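Local coordinates for PROTEIN (hypothetical protein EF0366) (PDB 1VPY), which is of unknown function but belongs to the DUF72 family and folds as a TIM alpha/beta barrel that carries zinc ions in the crystal, at residues V132-L135 with Q136-H140; Q167-E171 with N172-L176; Y227-N230 with T231-A235; A264-A267 with L268-Q271. All coordinates share one frame; numbering follows the deposited sequence.

Interaction 1: V132-L135 with Q136-H140. With ZN (zinc ion), chain D.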
loop_
_atom_site.group_PDB
_atom_site.type_symbol
_atom_site.label_atom_id
_atom_site.label_comp_id
_atom_site.label_asym_id
_atom_site.label_seq_id
_atom_site.Cartn_x
_atom_site.Cartn_y
_atom_site.Cartn_z
ATOM N N VAL A 132 -9.490 -12.541 11.244
ATOM C CA VAL A 132 -9.538 -11.329 12.064
ATOM C C VAL A 132 -8.472 -11.519 13.154
ATOM O O VAL A 132 -7.636 -10.636 13.383
ATOM C CB VAL A 132 -10.949 -11.092 12.685
ATOM C CG1 VAL A 132 -10.886 -10.144 13.877
ATOM C CG2 VAL A 132 -11.926 -10.565 11.638
ATOM N N ALA A 133 -8.496 -12.695 13.790
ATOM C CA ALA A 133 -7.486 -13.097 14.772
ATOM C C ALA A 133 -6.082 -13.229 14.169
ATOM O O ALA A 133 -5.092 -13.267 14.904
ATOM C CB ALA A 133 -7.895 -14.396 15.463
ATOM N N TYR A 134 -6.002 -13.312 12.840
ATOM C CA TYR A 134 -4.717 -13.255 12.146
ATOM C C TYR A 134 -4.248 -11.814 11.979
ATOM O O TYR A 134 -3.048 -11.545 12.028
ATOM C CB TYR A 134 -4.770 -13.952 10.780
ATOM C CG TYR A 134 -3.430 -13.971 10.067
ATOM C CD1 TYR A 134 -2.475 -14.943 10.368
ATOM C CD2 TYR A 134 -3.114 -13.010 9.106
ATOM C CE1 TYR A 134 -1.242 -14.961 9.731
ATOM C CE2 TYR A 134 -1.880 -13.019 8.460
ATOM C CZ TYR A 134 -0.952 -13.998 8.783
ATOM O OH TYR A 134 0.266 -14.023 8.160
ATOM N N LEU A 135 -5.192 -10.895 11.769
ATOM C CA LEU A 135 -4.866 -9.469 11.679
ATOM C C LEU A 135 -4.337 -8.950 13.013
ATOM O O LEU A 135 -3.499 -8.048 13.051
ATOM C CB LEU A 135 -6.075 -8.644 11.227
ATOM C CG LEU A 135 -6.585 -8.800 9.789
ATOM C CD1 LEU A 135 -7.732 -7.841 9.517
ATOM C CD2 LEU A 135 -5.482 -8.592 8.775
ATOM N N GLN A 136 -4.821 -9.539 14.104
ATOM C CA GLN A 136 -4.311 -9.231 15.430
ATOM C C GLN A 136 -2.882 -9.736 15.585
ATOM O O GLN A 136 -2.045 -9.049 16.171
ATOM C CB GLN A 136 -5.231 -9.791 16.517
ATOM C CG GLN A 136 -6.581 -9.085 16.561
ATOM C CD GLN A 136 -7.526 -9.643 17.600
ATOM O OE1 GLN A 136 -7.553 -10.848 17.858
ATOM N NE2 GLN A 136 -8.325 -8.767 18.193
ATOM N N LYS A 137 -2.602 -10.917 15.034
ATOM C CA LYS A 137 -1.234 -11.453 14.996
ATOM C C LYS A 137 -0.289 -10.540 14.207
ATOM O O LYS A 137 0.868 -10.356 14.600
ATOM C CB LYS A 137 -1.194 -12.883 14.432
ATOM C CG LYS A 137 -1.801 -13.958 15.348
ATOM C CD LYS A 137 -1.280 -15.361 15.020
ATOM C CE LYS A 137 -1.957 -15.968 13.793
ATOM N NZ LYS A 137 -1.153 -17.095 13.228
ATOM N N ILE A 138 -0.786 -9.972 13.105
ATOM C CA ILE A 138 -0.026 -9.004 12.311
ATOM C C ILE A 138 0.372 -7.806 13.170
ATOM O O ILE A 138 1.533 -7.389 13.162
ATOM C CB ILE A 138 -0.828 -8.497 11.076
ATOM C CG1 ILE A 138 -1.081 -9.625 10.069
ATOM C CG2 ILE A 138 -0.115 -7.316 10.404
ATOM C CD1 ILE A 138 0.139 -10.067 9.286
ATOM N N ARG A 139 -0.598 -7.265 13.906
ATOM C CA ARG A 139 -0.367 -6.101 14.764
ATOM C C ARG A 139 0.713 -6.382 15.803
ATOM O O ARG A 139 1.623 -5.575 15.989
ATOM C CB ARG A 139 -1.671 -5.636 15.430
ATOM C CG ARG A 139 -1.528 -4.504 16.458
ATOM C CD ARG A 139 -1.250 -3.157 15.818
ATOM N NE ARG A 139 0.112 -3.060 15.301
ATOM C CZ ARG A 139 0.537 -2.116 14.464
ATOM N NH1 ARG A 139 -0.290 -1.173 14.038
ATOM N NH2 ARG A 139 1.796 -2.112 14.048
ATOM N N HIS A 140 0.611 -7.538 16.458
ATOM C CA HIS A 140 1.599 -7.967 17.443
ATOM C C HIS A 140 2.988 -8.115 16.832
ATOM O O HIS A 140 3.951 -7.568 17.366
ATOM C CB HIS A 140 1.169 -9.269 18.117
ATOM C CG HIS A 140 2.199 -9.833 19.041
ATOM N ND1 HIS A 140 2.626 -9.171 20.172
ATOM C CD2 HIS A 140 2.894 -10.992 18.998
ATOM C CE1 HIS A 140 3.541 -9.898 20.786
ATOM N NE2 HIS A 140 3.721 -11.009 20.094
HETATM ZN ZN ZN D . 5.228 -12.376 19.698
#
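Tyr-134, Lys-137 and Ile-138 make the main side-chain contacts here, within helix 129-141, and their meeting is mainly apolar. The phenol ring stands off the helix because CG is anti to the backbone N (chi1 -177°), and two aliphatic chains from the next turn lean on it. CD1 of Tyr-134 meets Lys-137 CE at 3.6 Å, with the lysine chain crossing the tyrosine at about a right angle. On the CE2 flank of the ring the partner is Ile-138 CD1, 3.7 Å from Tyr-134 CE2. Leu-135 and Val-132 turn to the helix 162-171 side, where both touch Phe-168.

The backbone bonds are those of a regular alpha-helix. Gln-136 N donates to Val-132 O at 3.1 Å, Ile-138 N to Tyr-134 O at 3.0 Å and Arg-139 N to Leu-135 O at 3.1 Å; the bond from Lys-137 N to Ala-133 O is weak.

The polar ends find their partners beyond these residues. Tyr-134 OH bonds to Ile-81 O, and Lys-137 NZ forms a salt bridge with Glu-94. Arg-139 carries its guanidinium away from the contact to the carbonyls of Phe-142, Leu-145 and Asn-172. Metal binding is left to His-140, whose NE2 holds a zinc ion at 2.1 Å on the exposed side.

The lysine thus divides its work: its CE methylene lies against the tyrosine ring while its charge is met by Glu-94, so one side chain serves an apolar and an ionic contact at once.

Interaction 2: Q167-E171 with N172-L176; sequences QFMKE and NQFSL
A Schellman motif ends helix 162-171 here, folding Phe-174 back onto Met-169. Phe-174 N donates to Met-169 O at 2.8 Å, and inside that loop Gln-173 N reaches Lys-170 O at 2.9 Å, coming from above the carbonyl plane. Gln-173 is the C-prime residue, with the positive phi (53°) that reverses the chain.

Asn-172 adds a second grip on the last turn. Both its backbone N and its ND2 donate to Phe-168 O, from opposite faces of the carbonyl plane, at 3.2 Å for N and 2.7 Å for ND2. The same ND2 lies over the centre of the Phe-168 ring, 3.2 Å above its plane, with the amide and ring planes 63° apart. Phe-168 comes under the amide because its CG is anti to the backbone N (chi1 175°).

In the barrel this turn is the link from helix 162-171 to strand 175-180, within the beta-alpha-beta unit that starts at strand 147-150. The strand side is apolar. Selenomethionine Met-169, bent at chi2, brings SE to 4.0 Å from Phe-174 CD2 in an oblique Met-aromatic contact; SE also packs on Phe-174 CB, and CE goes on to Leu-176 CD1 at 4.1 Å. Phe-168 CE2 comes up to the edge of the Phe-174 ring. Beyond the two segments, Phe-174 packs on Ile-147 and Ile-149 of the neighbouring strand.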
loop_
_atom_site.group_PDB
_atom_site.type_symbol
_atom_site.label_atom_id
_atom_site.label_comp_id
_atom_site.label_asym_id
_atom_site.label_seq_id
_atom_site.Cartn_x
_atom_site.Cartn_y
_atom_site.Cartn_z
ATOM N N GLN A 167 -13.739 0.146 12.780
ATOM C CA GLN A 167 -13.402 0.295 14.198
ATOM C C GLN A 167 -12.230 -0.601 14.604
ATOM O O GLN A 167 -11.343 -0.175 15.348
ATOM C CB GLN A 167 -14.630 0.020 15.080
ATOM C CG GLN A 167 -14.493 0.454 16.546
ATOM C CD GLN A 167 -14.213 1.950 16.725
ATOM O OE1 GLN A 167 -14.505 2.771 15.846
ATOM N NE2 GLN A 167 -13.642 2.307 17.874
ATOM N N PHE A 168 -12.233 -1.834 14.105
ATOM C CA PHE A 168 -11.136 -2.769 14.324
ATOM C C PHE A 168 -9.828 -2.239 13.739
ATOM O O PHE A 168 -8.766 -2.407 14.339
ATOM C CB PHE A 168 -11.472 -4.144 13.736
ATOM C CG PHE A 168 -10.342 -5.133 13.809
ATOM C CD1 PHE A 168 -10.145 -5.900 14.955
ATOM C CD2 PHE A 168 -9.473 -5.298 12.732
ATOM C CE1 PHE A 168 -9.100 -6.819 15.029
ATOM C CE2 PHE A 168 -8.427 -6.210 12.796
ATOM C CZ PHE A 168 -8.240 -6.975 13.949
HETATM N N MSE A 169 -9.906 -1.605 12.570
HETATM C CA MSE A 169 -8.729 -1.009 11.943
HETATM C C MSE A 169 -8.245 0.197 12.739
HETATM O O MSE A 169 -7.049 0.346 12.973
HETATM C CB MSE A 169 -9.020 -0.613 10.494
HETATM C CG MSE A 169 -9.452 -1.768 9.590
HETATM SE SE MSE A 169 -8.033 -3.066 9.172
HETATM C CE MSE A 169 -9.103 -4.459 8.252
ATOM N N LYS A 170 -9.181 1.049 13.154
ATOM C CA LYS A 170 -8.873 2.180 14.033
ATOM C C LYS A 170 -8.220 1.736 15.343
ATOM O O LYS A 170 -7.156 2.241 15.701
ATOM C CB LYS A 170 -10.122 3.008 14.343
ATOM C CG LYS A 170 -10.188 4.345 13.646
ATOM C CD LYS A 170 -10.582 5.439 14.624
ATOM C CE LYS A 170 -10.962 6.730 13.909
ATOM N NZ LYS A 170 -12.332 6.642 13.343
ATOM N N GLU A 171 -8.853 0.793 16.044
ATOM C CA GLU A 171 -8.336 0.273 17.316
ATOM C C GLU A 171 -6.908 -0.250 17.225
ATOM O O GLU A 171 -6.146 -0.130 18.177
ATOM C CB GLU A 171 -9.237 -0.829 17.867
ATOM C CG GLU A 171 -10.429 -0.327 18.662
ATOM C CD GLU A 171 -11.510 -1.387 18.826
ATOM O OE1 GLU A 171 -11.317 -2.525 18.334
ATOM O OE2 GLU A 171 -12.558 -1.076 19.443
ATOM N N ASN A 172 -6.551 -0.826 16.081
ATOM C CA ASN A 172 -5.217 -1.379 15.885
ATOM C C ASN A 172 -4.265 -0.440 15.159
ATOM O O ASN A 172 -3.171 -0.843 14.782
ATOM C CB ASN A 172 -5.306 -2.708 15.143
ATOM C CG ASN A 172 -5.946 -3.794 15.977
ATOM O OD1 ASN A 172 -5.376 -4.256 16.966
ATOM N ND2 ASN A 172 -7.140 -4.210 15.581
ATOM N N GLN A 173 -4.685 0.813 14.985
ATOM C CA GLN A 173 -3.935 1.822 14.224
ATOM C C GLN A 173 -3.551 1.344 12.816
ATOM O O GLN A 173 -2.523 1.753 12.268
ATOM C CB GLN A 173 -2.688 2.304 14.985
ATOM C CG GLN A 173 -2.956 3.007 16.304
ATOM C CD GLN A 173 -2.839 2.080 17.507
ATOM O OE1 GLN A 173 -2.417 0.926 17.392
ATOM N NE2 GLN A 173 -3.201 2.591 18.677
ATOM N N PHE A 174 -4.367 0.465 12.239
ATOM C CA PHE A 174 -4.138 0.012 10.874
ATOM C C PHE A 174 -4.604 1.099 9.924
ATOM O O PHE A 174 -5.674 1.688 10.122
ATOM C CB PHE A 174 -4.882 -1.291 10.580
ATOM C CG PHE A 174 -4.211 -2.525 11.129
ATOM C CD1 PHE A 174 -2.824 -2.653 11.121
ATOM C CD2 PHE A 174 -4.975 -3.579 11.622
ATOM C CE1 PHE A 174 -2.204 -3.805 11.623
ATOM C CE2 PHE A 174 -4.371 -4.732 12.124
ATOM C CZ PHE A 174 -2.986 -4.845 12.127
ATOM N N SER A 175 -3.790 1.389 8.913
ATOM C CA SER A 175 -4.182 2.318 7.864
ATOM C C SER A 175 -4.873 1.527 6.744
ATOM O O SER A 175 -4.204 0.899 5.917
ATOM C CB SER A 175 -2.968 3.084 7.345
ATOM O OG SER A 175 -3.355 3.979 6.320
ATOM N N LEU A 176 -6.205 1.528 6.729
ATOM C CA LEU A 176 -6.931 0.708 5.751
ATOM C C LEU A 176 -6.812 1.320 4.365
ATOM O O LEU A 176 -7.229 2.460 4.135
ATOM C CB LEU A 176 -8.396 0.522 6.131
ATOM C CG LEU A 176 -9.238 -0.318 5.163
ATOM C CD1 LEU A 176 -8.853 -1.803 5.202
ATOM C CD2 LEU A 176 -10.724 -0.154 5.460
#

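Interaction 3: Y227-N230 with T231-A235; sequences YHYN and TQEIA. With ZN (zinc ion), chain B.
Asn-230 and Glu-233 hold the tight part of this contact, each using its side chain on the other's backbone. Asn-230 OD1 accepts from Glu-233 N at 2.7 Å, the donor nearly in line with the side-chain C=O, and Glu-233 OE1 accepts from Asn-230 N at 3.0 Å on its anti side. The asparagine reaches the start of the helix because CG sits between the backbone N and the carbonyl carbon (chi1 61°). Its amide then stacks on the carboxylate, the two planes 29° apart.

That reciprocal pair is a capping box, with Asn-230 as N-cap of helix 231-245; the first full-turn bond follows directly, Ile-234 N to Asn-230 O at 2.9 Å and almost straight (173°).

Two tyrosines close in around the carboxylate. Tyr-229 brings CD1 to 3.6 Å from Glu-233 OE1, which lies near the plane of that ring, at its edge. Tyr-227 OH approaches OE2 from the opposite direction as its donor, though the modelled separation is too short to trust at this resolution. Beside the box, Ile-234 CD1 touches Tyr-229 CB at 3.7 Å, in the buried layer; Tyr-229 OH continues inward to Asp-180 and Gly-207 N.

The outer side is much looser. Thr-231 and Gln-232 are exposed, and the end of Gln-232 leads away from the loop. His-228 is a separate case: it lies apart from the box and touches Glu-265 and Asn-266 of helix 260-273. Its NE2 binds a zinc ion at 2.3 Å, while Asp-262 takes the other imidazole nitrogen, ND1, and so fixes the ring's rotation.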
loop_
_atom_site.group_PDB
_atom_site.type_symbol
_atom_site.label_atom_id
_atom_site.label_comp_id
_atom_site.label_asym_id
_atom_site.label_seq_id
_atom_site.Cartn_x
_atom_site.Cartn_y
_atom_site.Cartn_z
ATOM N N TYR A 227 -4.617 -0.482 -17.930
ATOM C CA TYR A 227 -5.588 0.584 -17.742
ATOM C C TYR A 227 -4.921 1.941 -17.592
ATOM O O TYR A 227 -4.131 2.147 -16.680
ATOM C CB TYR A 227 -6.511 0.327 -16.549
ATOM C CG TYR A 227 -7.760 1.182 -16.621
ATOM C CD1 TYR A 227 -8.794 0.855 -17.496
ATOM C CD2 TYR A 227 -7.896 2.332 -15.844
ATOM C CE1 TYR A 227 -9.937 1.641 -17.580
ATOM C CE2 TYR A 227 -9.035 3.127 -15.919
ATOM C CZ TYR A 227 -10.048 2.775 -16.793
ATOM O OH TYR A 227 -11.179 3.545 -16.889
ATOM N N HIS A 228 -5.251 2.852 -18.501
ATOM C CA HIS A 228 -4.783 4.233 -18.453
ATOM C C HIS A 228 -5.962 5.105 -18.023
ATOM O O HIS A 228 -6.927 5.257 -18.766
ATOM C CB HIS A 228 -4.242 4.655 -19.833
ATOM C CG HIS A 228 -3.786 6.083 -19.918
ATOM N ND1 HIS A 228 -2.453 6.438 -19.945
ATOM C CD2 HIS A 228 -4.484 7.241 -20.020
ATOM C CE1 HIS A 228 -2.351 7.754 -20.040
ATOM N NE2 HIS A 228 -3.568 8.265 -20.087
ATOM N N TYR A 229 -5.886 5.652 -16.812
ATOM C CA TYR A 229 -6.916 6.547 -16.286
ATOM C C TYR A 229 -7.047 7.797 -17.134
ATOM O O TYR A 229 -6.045 8.359 -17.582
ATOM C CB TYR A 229 -6.579 6.970 -14.860
ATOM C CG TYR A 229 -6.815 5.930 -13.791
ATOM C CD1 TYR A 229 -8.100 5.582 -13.407
ATOM C CD2 TYR A 229 -5.743 5.325 -13.131
ATOM C CE1 TYR A 229 -8.321 4.641 -12.411
ATOM C CE2 TYR A 229 -5.953 4.379 -12.131
ATOM C CZ TYR A 229 -7.246 4.044 -11.773
ATOM O OH TYR A 229 -7.473 3.117 -10.775
ATOM N N ASN A 230 -8.283 8.231 -17.347
ATOM C CA ASN A 230 -8.550 9.403 -18.182
ATOM C C ASN A 230 -8.656 10.663 -17.340
ATOM O O ASN A 230 -8.552 10.603 -16.116
ATOM C CB ASN A 230 -9.806 9.209 -19.053
ATOM C CG ASN A 230 -11.077 8.986 -18.236
ATOM O OD1 ASN A 230 -11.257 9.554 -17.158
ATOM N ND2 ASN A 230 -11.970 8.158 -18.760
ATOM N N THR A 231 -8.877 11.793 -18.004
ATOM C CA THR A 231 -8.922 13.095 -17.349
ATOM C C THR A 231 -10.039 13.166 -16.299
ATOM O O THR A 231 -9.821 13.674 -15.195
ATOM C CB THR A 231 -9.034 14.229 -18.395
ATOM O OG1 THR A 231 -8.069 14.005 -19.426
ATOM C CG2 THR A 231 -8.760 15.596 -17.769
ATOM N N GLN A 232 -11.214 12.632 -16.632
ATOM C CA GLN A 232 -12.338 12.603 -15.696
ATOM C C GLN A 232 -12.077 11.707 -14.486
ATOM O O GLN A 232 -12.435 12.057 -13.359
ATOM C CB GLN A 232 -13.640 12.199 -16.397
ATOM C CG GLN A 232 -14.894 12.331 -15.526
ATOM C CD GLN A 232 -15.190 13.769 -15.121
ATOM O OE1 GLN A 232 -14.979 14.164 -13.972
ATOM N NE2 GLN A 232 -15.676 14.558 -16.069
ATOM N N GLU A 233 -11.451 10.558 -14.709
ATOM C CA GLU A 233 -11.122 9.663 -13.604
ATOM C C GLU A 233 -10.082 10.276 -12.676
ATOM O O GLU A 233 -10.244 10.237 -11.449
ATOM C CB GLU A 233 -10.693 8.293 -14.115
ATOM C CG GLU A 233 -11.839 7.544 -14.777
ATOM C CD GLU A 233 -11.394 6.344 -15.585
ATOM O OE1 GLU A 233 -10.265 6.341 -16.132
ATOM O OE2 GLU A 233 -12.201 5.399 -15.679
ATOM N N ILE A 234 -9.035 10.866 -13.250
ATOM C CA ILE A 234 -8.030 11.570 -12.442
ATOM C C ILE A 234 -8.679 12.704 -11.647
ATOM O O ILE A 234 -8.253 12.995 -10.533
ATOM C CB ILE A 234 -6.848 12.125 -13.288
ATOM C CG1 ILE A 234 -6.094 10.996 -14.002
ATOM C CG2 ILE A 234 -5.893 12.953 -12.429
ATOM C CD1 ILE A 234 -5.428 10.011 -13.082
ATOM N N ALA A 235 -9.711 13.327 -12.218
ATOM C CA ALA A 235 -10.436 14.394 -11.541
ATOM C C ALA A 235 -11.239 13.868 -10.353
ATOM O O ALA A 235 -11.221 14.477 -9.281
ATOM C CB ALA A 235 -11.344 15.134 -12.517
HETATM ZN ZN ZN B . -4.056 10.533 -20.261
#

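Interaction 4: A264-A267 with L268-Q271; sequences AENA and LQMQ
The amides of Asn-266 and Gln-269 stand nearly perpendicular, their planes 83° apart, on side chains that run side by side in the same direction. They meet through Asn-266 ND2 and Gln-269 OE1, a weak hydrogen bond of 3.4 Å. Glu-265 brings its methylene rather than its carboxylate to the glutamine: its CG lies 3.5 Å from Gln-269 OE1, and the carboxylate and amide planes are 70° apart. With CG anti to the carbonyl carbon (chi1 -83°) and the chain extended beyond it, Gln-269 lays its amide back toward the preceding turn. Its OE1 lies 3.1 Å from the zinc ion that His-228 binds.

These groups ride on helix 260-273, which follows strand 250-255, the last strand of the barrel. Its regular bonds include Gln-269 N to Glu-265 O at 2.9 Å and Met-270 N to Asn-266 O at 3.0 Å. Asn-266 OD1 accepts from Tyr-229 N, tying the helix to the loop that leads into helix 231-245.

Leu-268, on the exposed side, folds over a backbone carbonyl, its CD1 3.4 Å from Ala-264 O. On the buried side Ala-267 and selenomethionine Met-270 pack against Phe-255.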
loop_
_atom_site.group_PDB
_atom_site.type_symbol
_atom_site.label_atom_id
_atom_site.label_comp_id
_atom_site.label_asym_id
_atom_site.label_seq_id
_atom_site.Cartn_x
_atom_site.Cartn_y
_atom_site.Cartn_z
ATOM N N ALA A 264 2.920 6.446 -14.446
ATOM C CA ALA A 264 3.697 7.685 -14.376
ATOM C C ALA A 264 3.016 8.871 -15.058
ATOM O O ALA A 264 3.178 10.007 -14.624
ATOM C CB ALA A 264 5.092 7.480 -14.948
ATOM N N GLU A 265 2.268 8.608 -16.127
ATOM C CA GLU A 265 1.524 9.656 -16.820
ATOM C C GLU A 265 0.383 10.121 -15.915
ATOM O O GLU A 265 0.248 11.315 -15.640
ATOM C CB GLU A 265 0.996 9.153 -18.171
ATOM C CG GLU A 265 0.334 10.219 -19.054
ATOM C CD GLU A 265 1.333 11.064 -19.851
ATOM O OE1 GLU A 265 2.551 10.768 -19.814
ATOM O OE2 GLU A 265 0.890 12.023 -20.532
ATOM N N ASN A 266 -0.406 9.165 -15.429
ATOM C CA ASN A 266 -1.501 9.456 -14.516
ATOM C C ASN A 266 -1.065 10.193 -13.241
ATOM O O ASN A 266 -1.731 11.141 -12.814
ATOM C CB ASN A 266 -2.264 8.178 -14.155
ATOM C CG ASN A 266 -3.030 7.588 -15.330
ATOM O OD1 ASN A 266 -3.440 6.431 -15.280
ATOM N ND2 ASN A 266 -3.235 8.378 -16.385
ATOM N N ALA A 267 0.041 9.756 -12.636
ATOM C CA ALA A 267 0.564 10.409 -11.436
ATOM C C ALA A 267 1.008 11.849 -11.724
ATOM O O ALA A 267 0.751 12.752 -10.935
ATOM C CB ALA A 267 1.693 9.597 -10.824
ATOM N N LEU A 268 1.650 12.060 -12.869
ATOM C CA LEU A 268 2.045 13.403 -13.299
ATOM C C LEU A 268 0.830 14.279 -13.597
ATOM O O LEU A 268 0.900 15.496 -13.447
ATOM C CB LEU A 268 2.994 13.338 -14.503
ATOM C CG LEU A 268 4.518 13.230 -14.285
ATOM C CD1 LEU A 268 4.988 12.371 -13.063
ATOM C CD2 LEU A 268 5.199 12.752 -15.578
ATOM N N GLN A 269 -0.282 13.658 -13.997
ATOM C CA GLN A 269 -1.549 14.376 -14.188
ATOM C C GLN A 269 -2.116 14.867 -12.863
ATOM O O GLN A 269 -2.406 16.056 -12.717
ATOM C CB GLN A 269 -2.587 13.511 -14.917
ATOM C CG GLN A 269 -2.442 13.501 -16.437
ATOM C CD GLN A 269 -3.236 12.382 -17.097
ATOM O OE1 GLN A 269 -2.662 11.466 -17.704
ATOM N NE2 GLN A 269 -4.563 12.447 -16.977
HETATM N N MSE A 270 -2.263 13.947 -11.907
HETATM C CA MSE A 270 -2.756 14.258 -10.571
HETATM C C MSE A 270 -1.976 15.391 -9.922
HETATM O O MSE A 270 -2.553 16.368 -9.443
HETATM C CB MSE A 270 -2.679 13.025 -9.688
HETATM C CG MSE A 270 -4.029 12.401 -9.364
HETATM SE SE MSE A 270 -4.066 11.571 -7.571
HETATM C CE MSE A 270 -2.962 12.866 -6.659
ATOM N N GLN A 271 -0.658 15.238 -9.919
ATOM C CA GLN A 271 0.277 16.238 -9.442
ATOM C C GLN A 271 -0.004 17.640 -9.996
ATOM O O GLN A 271 0.167 18.631 -9.280
ATOM C CB GLN A 271 1.682 15.801 -9.836
ATOM C CG GLN A 271 2.813 16.477 -9.090
ATOM C CD GLN A 271 4.058 15.618 -9.097
ATOM O OE1 GLN A 271 5.075 15.980 -9.692
ATOM N NE2 GLN A 271 3.976 14.451 -8.450
#

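In the fold
All four contacts are local and come in series along the chain, none nesting in or crossing another. Interaction 1 lies within helix 129-141, between strands 114-120 and 147-150; interaction 2 closes the turn from helix 162-171 into strand 175-180. These two touch, with centres 11 Å apart, where Leu-135 O and Arg-139 CB pack on Phe-174 CZ, which joins helix 129-141 to the turn after helix 162-171. Interaction 3 starts helix 231-245 and interaction 4 lies within helix 260-273. They form a second touching pair, through Ile-234 against Met-270 and Gln-269, 36 and 35 Å between centres from interaction 1, across the barrel.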